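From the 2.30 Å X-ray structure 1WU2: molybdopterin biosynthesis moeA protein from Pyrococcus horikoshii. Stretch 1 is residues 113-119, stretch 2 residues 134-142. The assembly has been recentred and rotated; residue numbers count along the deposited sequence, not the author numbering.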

# COMPACT_ATOMS: atom_id res chain seq x y z
N ALA A 113 -6.37 -40.93 24.96
CA ALA A 113 -5.93 -40.92 23.56
C ALA A 113 -4.92 -39.81 23.28
O ALA A 113 -5.05 -38.70 23.79
CB ALA A 113 -7.12 -40.79 22.63
N ASN A 114 -3.92 -40.14 22.47
CA ASN A 114 -2.95 -39.15 21.98
C ASN A 114 -2.82 -39.16 20.45
O ASN A 114 -1.92 -38.52 19.91
CB ASN A 114 -1.58 -39.35 22.66
CG ASN A 114 -0.90 -40.65 22.27
OD1 ASN A 114 -1.51 -41.53 21.67
ND2 ASN A 114 0.37 -40.78 22.63
N ALA A 115 -3.73 -39.85 19.77
CA ALA A 115 -3.75 -39.88 18.30
C ALA A 115 -5.12 -40.27 17.75
O ALA A 115 -5.96 -40.82 18.46
CB ALA A 115 -2.68 -40.83 17.79
N VAL A 116 -5.33 -39.98 16.47
CA VAL A 116 -6.55 -40.38 15.76
C VAL A 116 -6.19 -40.94 14.38
O VAL A 116 -5.41 -40.35 13.64
CB VAL A 116 -7.54 -39.20 15.60
CG1 VAL A 116 -8.82 -39.66 14.90
CG2 VAL A 116 -7.88 -38.59 16.96
N ILE A 117 -6.76 -42.10 14.06
CA ILE A 117 -6.55 -42.76 12.77
C ILE A 117 -7.79 -42.59 11.91
O ILE A 117 -8.91 -42.77 12.38
CB ILE A 117 -6.21 -44.28 12.97
CG1 ILE A 117 -5.95 -44.96 11.61
CG2 ILE A 117 -7.32 -45.03 13.72
CD1 ILE A 117 -4.50 -45.02 11.21
N MSE A 118 -7.58 -42.25 10.64
CA MSE A 118 -8.68 -42.07 9.69
C MSE A 118 -9.52 -43.34 9.59
O MSE A 118 -8.99 -44.45 9.62
CB MSE A 118 -8.14 -41.72 8.31
CG MSE A 118 -7.39 -40.40 8.26
SE MSE A 118 -6.93 -39.95 6.44
CE MSE A 118 -8.66 -39.32 5.84
N GLN A 119 -10.83 -43.16 9.47
CA GLN A 119 -11.79 -44.26 9.37
C GLN A 119 -11.42 -45.26 8.28
O GLN A 119 -11.42 -46.47 8.49
CB GLN A 119 -13.18 -43.70 9.03
CG GLN A 119 -14.21 -43.83 10.13
CD GLN A 119 -15.39 -42.90 9.92
OE1 GLN A 119 -16.00 -42.45 10.89
NE2 GLN A 119 -15.72 -42.62 8.67
N PRO A 134 2.22 -48.01 11.66
CA PRO A 134 2.42 -47.24 12.89
C PRO A 134 1.85 -45.82 12.83
O PRO A 134 2.05 -45.10 11.85
CB PRO A 134 3.95 -47.19 13.04
CG PRO A 134 4.45 -48.29 12.17
CD PRO A 134 3.50 -48.37 11.03
N VAL A 135 1.14 -45.45 13.89
CA VAL A 135 0.52 -44.14 14.03
C VAL A 135 1.40 -43.28 14.93
O VAL A 135 1.81 -43.71 16.01
CB VAL A 135 -0.89 -44.27 14.64
CG1 VAL A 135 -1.51 -42.89 14.90
CG2 VAL A 135 -1.79 -45.10 13.73
N ALA A 136 1.70 -42.06 14.49
CA ALA A 136 2.52 -41.13 15.25
C ALA A 136 1.72 -40.51 16.40
O ALA A 136 0.51 -40.32 16.27
CB ALA A 136 3.05 -40.03 14.35
N PRO A 137 2.38 -40.23 17.53
CA PRO A 137 1.76 -39.42 18.58
C PRO A 137 1.40 -38.02 18.07
O PRO A 137 2.25 -37.33 17.52
CB PRO A 137 2.85 -39.34 19.66
CG PRO A 137 3.75 -40.49 19.38
CD PRO A 137 3.73 -40.67 17.90
N GLY A 138 0.14 -37.64 18.24
CA GLY A 138 -0.35 -36.34 17.80
C GLY A 138 -0.87 -36.36 16.38
O GLY A 138 -1.14 -35.30 15.81
N GLN A 139 -1.03 -37.55 15.80
CA GLN A 139 -1.50 -37.69 14.43
C GLN A 139 -2.97 -37.30 14.35
O GLN A 139 -3.79 -37.76 15.15
CB GLN A 139 -1.32 -39.13 13.94
CG GLN A 139 -1.81 -39.37 12.51
CD GLN A 139 -1.15 -40.57 11.84
OE1 GLN A 139 0.02 -40.85 12.06
NE2 GLN A 139 -1.91 -41.28 11.01
N ASN A 140 -3.30 -36.43 13.40
CA ASN A 140 -4.66 -35.95 13.20
C ASN A 140 -5.27 -35.32 14.45
O ASN A 140 -6.45 -35.51 14.74
CB ASN A 140 -5.57 -37.07 12.67
CG ASN A 140 -5.16 -37.55 11.29
OD1 ASN A 140 -4.70 -36.76 10.46
ND2 ASN A 140 -5.32 -38.84 11.04
N ILE A 141 -4.45 -34.58 15.20
CA ILE A 141 -4.93 -33.79 16.32
C ILE A 141 -4.58 -32.32 16.11
O ILE A 141 -3.41 -31.96 16.02
CB ILE A 141 -4.36 -34.29 17.66
CG1 ILE A 141 -4.94 -35.67 18.00
CG2 ILE A 141 -4.68 -33.30 18.78
CD1 ILE A 141 -4.31 -36.34 19.20
N ALA A 142 -5.61 -31.49 16.02
CA ALA A 142 -5.46 -30.05 16.14
C ALA A 142 -5.31 -29.71 17.62
O ALA A 142 -6.30 -29.56 18.34
CB ALA A 142 -6.66 -29.33 15.53
O HOH W 1 -4.57 -41.95 9.32

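A strand can be held by a chain segment that is mostly loop and turn, provided that turns present their polar atoms to it in the right order; this contact from the moeA protein of Pyrococcus horikoshii is a compact example. At its apolar centre lies Val-135, buried and with its CA-to-CB bond directed toward the strand. Its two methyls are shared between alternate strand residues: CG1 lies 3.7 Å from CB of Ala-115, and CG2 lies 3.7 Å from CD1 of Ile-117. The short alanine and the longer isoleucine thus meet the same branched side chain. Val-116, between them in sequence, packs more loosely against Ile-141, CG2 to CG1 at 4.3 Å, while CD1 of Ile-141 reaches to 3.3 Å from the carbonyl O of Asn-114. Ala-115, Val-116 and Ile-117 are buried as well, and the two stretches together bury 452 Å².

Around these side chains the backbone supplies the register. Gly-138 N donates to Asn-114 O at 2.8 Å, and Val-116 N donates to Gln-139 O at 3.0 Å. Two overlapping type II turns, Ala-136 to Gln-139 and Gly-138 to Ile-141, bring these groups to the strand and the residue before it. The first is closed by Gln-139 N bonding to Ala-136 O at 3.2 Å; the second has only a weak bond, Ile-141 N to Gly-138 O at 3.4 Å. Glycine suits position 138 because, at its positive phi, a CB would be jammed against the preceding carbonyl oxygen.

Farther out, a side chain takes over from the backbone. Asn-140, its CA-to-CB bond directed toward the strand and chi1 in the m rotamer, donates from ND2 to Val-116 O at 3.0 Å. The side chain of Gln-139 braces its own loop through OE1, which accepts from Ala-136 N at 3.2 Å, and its NE2 donates weakly to a water. At the edge, this water weakly bridges Met-118 N (3.3 Å from its O) and Gln-139 NE2 (3.2 Å), accepting from both.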